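Local coordinates for oxidoreductase, iron/ascorbate family (Shewanella oneidensis, PDB 3ON7), which probably acts as an iron(II)- and 2-oxoglutarate-dependent oxygenase, possibly of the ethylene-forming and arginine-oxidising kind, at residues L39-F50 and P99-Y109; I214-S222 and L260-L270. All coordinates share one frame; numbering follows the deposited sequence.

Interaction 1 (L39-F50 and P99-Y109); sequences LVERIYTEWQAF and PDSLRANILAY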
# COMPACT_ATOMS: atom_id res chain seq x y z
N LEU B 39 20.94 28.03 -12.97
CA LEU B 39 20.18 26.79 -13.13
C LEU B 39 18.99 26.81 -12.15
O LEU B 39 17.85 26.58 -12.55
CB LEU B 39 21.05 25.56 -12.92
CG LEU B 39 20.36 24.19 -13.03
CD1 LEU B 39 19.77 23.91 -14.44
CD2 LEU B 39 21.31 23.08 -12.65
N VAL B 40 19.27 27.15 -10.89
CA VAL B 40 18.23 27.21 -9.87
C VAL B 40 17.14 28.22 -10.24
O VAL B 40 15.95 27.95 -10.03
CB VAL B 40 18.83 27.52 -8.49
CG1 VAL B 40 17.74 27.68 -7.44
CG2 VAL B 40 19.77 26.41 -8.08
N GLU B 41 17.53 29.36 -10.81
CA GLU B 41 16.59 30.40 -11.24
C GLU B 41 15.79 29.91 -12.46
O GLU B 41 14.60 30.19 -12.57
CB GLU B 41 17.33 31.71 -11.60
CG GLU B 41 18.05 32.42 -10.44
CD GLU B 41 19.18 33.42 -10.90
OE1 GLU B 41 19.27 33.75 -12.12
OE2 GLU B 41 19.98 33.86 -10.04
N ARG B 42 16.45 29.25 -13.39
CA ARG B 42 15.81 28.72 -14.59
C ARG B 42 14.73 27.70 -14.19
O ARG B 42 13.64 27.66 -14.77
CB ARG B 42 16.87 28.10 -15.54
CG ARG B 42 16.88 28.65 -16.97
CD ARG B 42 18.29 28.73 -17.61
NE ARG B 42 18.90 27.41 -17.83
CZ ARG B 42 20.08 27.00 -17.35
NH1 ARG B 42 20.86 27.80 -16.62
NH2 ARG B 42 20.51 25.77 -17.62
N ILE B 43 15.04 26.89 -13.18
CA ILE B 43 14.13 25.90 -12.64
C ILE B 43 12.93 26.53 -11.93
O ILE B 43 11.79 26.12 -12.17
CB ILE B 43 14.89 24.89 -11.73
CG1 ILE B 43 15.66 23.90 -12.62
CG2 ILE B 43 13.96 24.11 -10.82
CD1 ILE B 43 16.75 23.16 -11.90
N TYR B 44 13.16 27.53 -11.08
CA TYR B 44 12.06 28.25 -10.43
C TYR B 44 11.11 28.80 -11.48
O TYR B 44 9.88 28.66 -11.37
CB TYR B 44 12.58 29.43 -9.61
CG TYR B 44 12.84 29.13 -8.16
CD1 TYR B 44 13.79 28.19 -7.78
CD2 TYR B 44 12.17 29.81 -7.16
CE1 TYR B 44 14.06 27.93 -6.44
CE2 TYR B 44 12.43 29.54 -5.81
CZ TYR B 44 13.37 28.61 -5.47
OH TYR B 44 13.63 28.34 -4.14
N THR B 45 11.69 29.39 -12.53
CA THR B 45 10.92 30.02 -13.58
C THR B 45 10.05 29.03 -14.33
O THR B 45 8.86 29.26 -14.49
CB THR B 45 11.82 30.83 -14.55
OG1 THR B 45 12.43 31.91 -13.84
CG2 THR B 45 11.01 31.40 -15.72
N GLU B 46 10.62 27.93 -14.80
CA GLU B 46 9.84 27.06 -15.67
C GLU B 46 8.86 26.17 -14.90
O GLU B 46 7.84 25.74 -15.46
CB GLU B 46 10.72 26.27 -16.66
CG GLU B 46 11.77 25.37 -16.08
CD GLU B 46 12.74 24.83 -17.13
OE1 GLU B 46 12.71 25.32 -18.29
OE2 GLU B 46 13.53 23.91 -16.81
N TRP B 47 9.13 25.92 -13.62
CA TRP B 47 8.19 25.16 -12.81
C TRP B 47 7.05 26.04 -12.35
O TRP B 47 5.90 25.60 -12.31
CB TRP B 47 8.90 24.48 -11.63
CG TRP B 47 9.55 23.24 -12.11
CD1 TRP B 47 10.80 23.11 -12.60
CD2 TRP B 47 8.95 21.95 -12.19
NE1 TRP B 47 11.04 21.81 -12.97
CE2 TRP B 47 9.91 21.08 -12.72
CE3 TRP B 47 7.70 21.44 -11.86
CZ2 TRP B 47 9.66 19.73 -12.91
CZ3 TRP B 47 7.46 20.11 -12.07
CH2 TRP B 47 8.43 19.27 -12.58
N GLN B 48 7.34 27.28 -12.02
CA GLN B 48 6.27 28.25 -11.80
C GLN B 48 5.32 28.27 -12.99
O GLN B 48 4.09 28.22 -12.84
CB GLN B 48 6.84 29.65 -11.56
CG GLN B 48 5.78 30.68 -11.22
CD GLN B 48 5.02 30.34 -9.95
OE1 GLN B 48 5.52 30.52 -8.86
NE2 GLN B 48 3.80 29.84 -10.10
N ALA B 49 5.89 28.34 -14.18
CA ALA B 49 5.13 28.24 -15.43
C ALA B 49 4.28 26.97 -15.51
O ALA B 49 3.10 27.01 -15.85
CB ALA B 49 6.09 28.33 -16.63
N PHE B 50 4.90 25.85 -15.21
CA PHE B 50 4.19 24.56 -15.18
C PHE B 50 2.95 24.60 -14.32
O PHE B 50 1.89 24.18 -14.75
CB PHE B 50 5.12 23.45 -14.69
CG PHE B 50 4.44 22.15 -14.43
CD1 PHE B 50 4.13 21.30 -15.47
CD2 PHE B 50 4.09 21.78 -13.14
CE1 PHE B 50 3.50 20.11 -15.24
CE2 PHE B 50 3.45 20.58 -12.90
CZ PHE B 50 3.14 19.75 -13.95
N PRO B 99 7.63 15.90 -17.17
CA PRO B 99 7.25 16.47 -18.46
C PRO B 99 8.47 16.71 -19.33
O PRO B 99 9.50 17.17 -18.82
CB PRO B 99 6.60 17.82 -18.09
CG PRO B 99 6.23 17.69 -16.69
CD PRO B 99 7.28 16.80 -16.06
N ASP B 100 8.38 16.36 -20.61
CA ASP B 100 9.52 16.44 -21.53
C ASP B 100 10.24 17.77 -21.47
O ASP B 100 11.48 17.80 -21.45
CB ASP B 100 9.10 16.19 -22.99
CG ASP B 100 8.84 14.72 -23.28
OD1 ASP B 100 9.44 13.85 -22.62
OD2 ASP B 100 8.03 14.43 -24.19
N SER B 101 9.49 18.87 -21.44
CA SER B 101 10.11 20.23 -21.54
C SER B 101 10.94 20.57 -20.31
O SER B 101 11.78 21.45 -20.37
CB SER B 101 9.06 21.33 -21.83
OG SER B 101 8.32 21.70 -20.67
N LEU B 102 10.72 19.85 -19.21
CA LEU B 102 11.36 20.16 -17.94
C LEU B 102 12.44 19.16 -17.51
O LEU B 102 13.19 19.44 -16.59
CB LEU B 102 10.29 20.25 -16.84
CG LEU B 102 9.16 21.28 -16.91
CD1 LEU B 102 8.08 21.00 -15.84
CD2 LEU B 102 9.70 22.68 -16.78
N ARG B 103 12.52 18.01 -18.16
CA ARG B 103 13.41 16.91 -17.76
C ARG B 103 14.92 17.27 -17.65
O ARG B 103 15.58 16.99 -16.64
CB ARG B 103 13.23 15.72 -18.73
CG ARG B 103 14.11 14.48 -18.44
CD ARG B 103 13.76 13.30 -19.36
NE ARG B 103 12.41 12.76 -19.09
CZ ARG B 103 12.13 11.71 -18.31
NH1 ARG B 103 13.10 11.03 -17.71
NH2 ARG B 103 10.86 11.32 -18.13
N ALA B 104 15.46 17.91 -18.69
CA ALA B 104 16.91 18.17 -18.75
C ALA B 104 17.37 18.96 -17.54
O ALA B 104 18.31 18.56 -16.86
CB ALA B 104 17.27 18.91 -20.02
N ASN B 105 16.70 20.06 -17.25
CA ASN B 105 17.11 20.94 -16.17
C ASN B 105 16.90 20.30 -14.81
O ASN B 105 17.75 20.43 -13.92
CB ASN B 105 16.38 22.28 -16.24
CG ASN B 105 16.91 23.19 -17.37
OD1 ASN B 105 17.99 22.95 -17.90
ND2 ASN B 105 16.16 24.20 -17.74
N ILE B 106 15.79 19.60 -14.63
CA ILE B 106 15.49 19.10 -13.31
C ILE B 106 16.38 17.91 -12.98
O ILE B 106 16.83 17.79 -11.86
CB ILE B 106 13.98 18.80 -13.10
CG1 ILE B 106 13.63 18.90 -11.62
CG2 ILE B 106 13.59 17.44 -13.67
CD1 ILE B 106 14.12 20.16 -10.95
N LEU B 107 16.68 17.06 -13.97
CA LEU B 107 17.62 15.97 -13.73
C LEU B 107 19.09 16.46 -13.64
O LEU B 107 19.88 15.86 -12.93
CB LEU B 107 17.46 14.85 -14.78
CG LEU B 107 16.11 14.11 -14.75
CD1 LEU B 107 16.08 12.98 -15.76
CD2 LEU B 107 15.78 13.60 -13.35
N ALA B 108 19.45 17.52 -14.35
CA ALA B 108 20.77 18.12 -14.17
C ALA B 108 20.87 18.66 -12.74
O ALA B 108 21.89 18.48 -12.09
CB ALA B 108 21.02 19.23 -15.19
N TYR B 109 19.81 19.28 -12.24
CA TYR B 109 19.82 19.77 -10.86
C TYR B 109 19.92 18.61 -9.85
O TYR B 109 20.73 18.66 -8.93
CB TYR B 109 18.62 20.66 -10.54
CG TYR B 109 18.60 21.02 -9.07
CD1 TYR B 109 19.38 22.06 -8.60
CD2 TYR B 109 17.85 20.30 -8.15
CE1 TYR B 109 19.40 22.40 -7.27
CE2 TYR B 109 17.88 20.61 -6.80
CZ TYR B 109 18.66 21.67 -6.37
OH TYR B 109 18.71 22.00 -5.04
O HOH W 1 13.28 21.76 -15.12

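Interaction 2 (I214-S222 and L260-L270); sequences IGDMLQEAS and LSERYTADSYL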
# COMPACT_ATOMS: atom_id res chain seq x y z
N ILE B 214 19.99 17.19 9.02
CA ILE B 214 20.02 15.79 9.43
C ILE B 214 18.58 15.28 9.49
O ILE B 214 17.70 16.01 9.95
CB ILE B 214 20.57 15.68 10.87
CG1 ILE B 214 22.00 16.22 10.95
CG2 ILE B 214 20.49 14.20 11.42
CD1 ILE B 214 23.04 15.49 10.08
N GLY B 215 18.37 14.04 9.05
CA GLY B 215 17.07 13.36 9.15
C GLY B 215 17.15 12.16 10.11
O GLY B 215 18.25 11.73 10.50
N ASP B 216 15.98 11.63 10.50
CA ASP B 216 15.92 10.58 11.53
C ASP B 216 16.84 9.40 11.30
O ASP B 216 17.41 8.84 12.24
CB ASP B 216 14.49 10.04 11.69
CG ASP B 216 13.58 11.03 12.36
OD1 ASP B 216 14.12 12.03 12.87
OD2 ASP B 216 12.34 10.81 12.36
N MSE B 217 16.97 8.99 10.04
CA MSE B 217 17.83 7.85 9.75
C MSE B 217 19.34 8.09 10.00
O MSE B 217 20.04 7.16 10.35
CB MSE B 217 17.56 7.33 8.35
CG MSE B 217 16.29 6.49 8.28
SE MSE B 217 15.88 6.08 6.46
CE MSE B 217 14.10 5.36 6.69
N LEU B 218 19.82 9.33 9.86
CA LEU B 218 21.22 9.66 10.22
C LEU B 218 21.38 9.84 11.73
O LEU B 218 22.46 9.54 12.28
CB LEU B 218 21.74 10.90 9.45
CG LEU B 218 23.23 11.24 9.59
CD1 LEU B 218 24.12 10.03 9.33
CD2 LEU B 218 23.63 12.40 8.64
N GLN B 219 20.33 10.34 12.39
CA GLN B 219 20.32 10.35 13.85
C GLN B 219 20.49 8.94 14.37
O GLN B 219 21.32 8.69 15.26
CB GLN B 219 19.05 10.99 14.41
CG GLN B 219 19.08 11.10 15.93
CD GLN B 219 17.85 11.80 16.53
OE1 GLN B 219 17.55 12.94 16.21
NE2 GLN B 219 17.18 11.12 17.44
N GLU B 220 19.71 8.01 13.82
CA GLU B 220 19.79 6.61 14.21
C GLU B 220 21.16 6.02 13.88
O GLU B 220 21.72 5.30 14.69
CB GLU B 220 18.70 5.79 13.51
CG GLU B 220 18.71 4.31 13.84
CD GLU B 220 18.37 4.00 15.29
OE1 GLU B 220 17.80 4.85 16.01
OE2 GLU B 220 18.66 2.88 15.71
N ALA B 221 21.69 6.31 12.68
CA ALA B 221 22.97 5.74 12.26
C ALA B 221 24.14 6.22 13.13
O ALA B 221 25.11 5.50 13.32
CB ALA B 221 23.26 6.03 10.81
N SER B 222 24.02 7.43 13.66
CA SER B 222 25.08 8.07 14.43
C SER B 222 24.79 8.05 15.92
O SER B 222 25.42 8.79 16.68
CB SER B 222 25.23 9.52 13.98
OG SER B 222 24.08 10.25 14.34
N LEU B 260 21.26 0.57 9.65
CA LEU B 260 21.46 1.86 10.31
C LEU B 260 22.10 1.70 11.68
O LEU B 260 22.83 2.56 12.13
CB LEU B 260 20.13 2.57 10.48
CG LEU B 260 19.44 3.04 9.20
CD1 LEU B 260 17.98 3.43 9.51
CD2 LEU B 260 20.20 4.20 8.55
N SER B 261 21.78 0.59 12.34
CA SER B 261 22.17 0.32 13.70
C SER B 261 21.92 -1.16 13.98
O SER B 261 21.50 -1.90 13.08
CB SER B 261 21.35 1.17 14.68
OG SER B 261 20.01 0.67 14.78
N GLU B 262 22.15 -1.57 15.23
CA GLU B 262 21.87 -2.92 15.67
C GLU B 262 20.37 -3.22 15.63
O GLU B 262 19.99 -4.39 15.63
CB GLU B 262 22.38 -3.17 17.12
CG GLU B 262 23.92 -3.08 17.28
CD GLU B 262 24.52 -4.12 18.25
OE1 GLU B 262 23.81 -4.62 19.16
OE2 GLU B 262 25.73 -4.42 18.08
N ARG B 263 19.54 -2.17 15.59
CA ARG B 263 18.08 -2.28 15.72
C ARG B 263 17.31 -2.17 14.42
O ARG B 263 16.24 -2.76 14.29
CB ARG B 263 17.54 -1.22 16.69
CG ARG B 263 17.94 -1.41 18.15
CD ARG B 263 17.51 -0.20 19.02
NE ARG B 263 16.08 0.10 18.90
CZ ARG B 263 15.42 1.01 19.64
NH1 ARG B 263 16.05 1.72 20.58
NH2 ARG B 263 14.11 1.19 19.44
N TYR B 264 17.83 -1.40 13.46
CA TYR B 264 17.13 -1.14 12.22
C TYR B 264 17.96 -1.14 10.95
O TYR B 264 19.10 -0.67 10.92
CB TYR B 264 16.48 0.25 12.28
CG TYR B 264 15.53 0.53 13.43
CD1 TYR B 264 14.20 0.12 13.38
CD2 TYR B 264 15.94 1.27 14.53
CE1 TYR B 264 13.32 0.43 14.41
CE2 TYR B 264 15.07 1.59 15.56
CZ TYR B 264 13.76 1.16 15.50
OH TYR B 264 12.89 1.45 16.53
N THR B 265 17.34 -1.60 9.87
CA THR B 265 17.70 -1.18 8.52
C THR B 265 16.80 0.01 8.15
O THR B 265 15.86 0.34 8.88
CB THR B 265 17.44 -2.29 7.52
OG1 THR B 265 16.06 -2.64 7.59
CG2 THR B 265 18.29 -3.51 7.81
N ALA B 266 17.08 0.66 7.03
CA ALA B 266 16.26 1.82 6.63
C ALA B 266 14.83 1.34 6.37
O ALA B 266 13.85 1.99 6.76
CB ALA B 266 16.84 2.50 5.41
N ASP B 267 14.72 0.18 5.72
CA ASP B 267 13.44 -0.44 5.44
C ASP B 267 12.67 -0.78 6.73
O ASP B 267 11.51 -0.47 6.85
CB ASP B 267 13.68 -1.71 4.61
CG ASP B 267 12.41 -2.25 3.97
OD1 ASP B 267 11.76 -1.56 3.17
OD2 ASP B 267 12.07 -3.41 4.27
N SER B 268 13.31 -1.43 7.70
CA SER B 268 12.61 -1.79 8.93
C SER B 268 12.30 -0.57 9.77
O SER B 268 11.36 -0.58 10.55
CB SER B 268 13.39 -2.85 9.75
OG SER B 268 14.53 -2.28 10.39
N TYR B 269 13.10 0.48 9.62
CA TYR B 269 12.85 1.72 10.33
C TYR B 269 11.58 2.38 9.79
O TYR B 269 10.74 2.83 10.55
CB TYR B 269 14.03 2.68 10.18
CG TYR B 269 13.94 3.91 11.06
CD1 TYR B 269 14.38 3.88 12.37
CD2 TYR B 269 13.40 5.09 10.59
CE1 TYR B 269 14.30 5.00 13.18
CE2 TYR B 269 13.31 6.20 11.39
CZ TYR B 269 13.76 6.16 12.69
OH TYR B 269 13.66 7.28 13.49
N LEU B 270 11.42 2.40 8.47
CA LEU B 270 10.21 2.96 7.87
C LEU B 270 8.98 2.11 8.27
O LEU B 270 7.95 2.64 8.72
CB LEU B 270 10.34 3.00 6.37
CG LEU B 270 9.18 3.62 5.60
CD1 LEU B 270 9.02 5.09 5.99
CD2 LEU B 270 9.48 3.45 4.08
O HOH W 2 16.36 8.66 14.71
O HOH W 3 24.68 2.91 14.22

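Interaction 1 (L39-F50 and P99-Y109)
L102 and N105 reach across to W47 and E46 where two helices pack side by side on the double-stranded beta-helix (jelly-roll) core of this 2-oxoglutarate oxygenase. The axes of 39-50 and 103-109 come within 10.0 Å, their directions 134° apart. L102 has the most surface buried. Its CD1 lies over one face of the indole, 3.5 Å from the centroid of the W47 six-membered ring, a CH-pi contact. Its other methyl, CD2, rests 3.5 Å from E46 CG. N105 is a knob in the hole formed by L39, R42, I43 and E46. With CG anti to its carbonyl carbon (chi1 -74°), it sends ND2 to E46 OE2, a 2.8 Å hydrogen bond that meets the oxygen from above the carboxylate plane. The same OE2 accepts a hydrogen bond from a water, which also donates to L102 O and accepts from W47 NE1. With an alanine at E46 the chain beyond CB is gone; N105 ND2 and this water would probably lose their shared acceptor, and a gap would probably open beside L102 CD2. Further along, I43 CD1 presses on Y109 CB. At the other end F50 meets P99. Beneath the helices, W47 touches I154 and packs edge-to-face with Y90, while I43 reaches L248. The water that joins E46 OE2 to L102 O lies 3.1 Å from W47 NE1.

Interaction 2 (I214-S222 and L260-L270)
S261 OG is held by three groups. It donates to E220 OE2 at 2.8 Å and accepts from the backbone N of R263 at 3.0 Å and, in a longer bond, from that of Y264. The bond from R263 N makes an ST turn and that from Y264 N an ST motif, and both shape the chain leading into the C-terminal helix 266-277. That helix packs on the short helix 216-221, which follows a strand of the oxygenase's jelly-roll core. E220 OE2 uses its anti lone pair for the serine. The E220 chain bends at chi2 (66°), which brings the carboxylate to the serine. OE2 also lies at the edge of the Y264 ring, with the carboxylate and ring planes nearly perpendicular. Y269 CD1 stands over the centre of that ring's face. M217, a selenomethionine, has the most surface buried. Its extended chain runs past Y269, with CG 3.7 Å from L260 CD1 and SE 3.9 Å from A266 CB. D216 CB touches Y269 OH, but its carboxylate turns elsewhere, to S228 and R273. T265 and S268 form a capping box at the start of the C-terminal helix. R263 makes a salt bridge to D85 of the second subunit, so this part of the chain also faces a subunit interface. At the far end of the short helix, A221 CA points its hydrogen at L260 O, 3.2 Å away.

How the interactions relate
Interaction 1 and interaction 2 lie on opposite sides of the chain's centre. Their centres are 32 Å apart, their nearest atoms about 15 Å, and they do not touch. Interaction 1 packs on the eight-stranded sheet, through strands 151-157 and 245-252. Interaction 2 is joined to it by strand 210-214, which runs into helix 216-221. Interaction 2 lies beside the probable iron site: the side chain of D216 comes near it without touching. There H174, D176 and H231 appear to turn their donor atoms to one vacant point, consistent with the facial triad of this family. Interaction 2 also meets neighbouring subunits, whereas no other chain of the assembly touches the two segments of interaction 1.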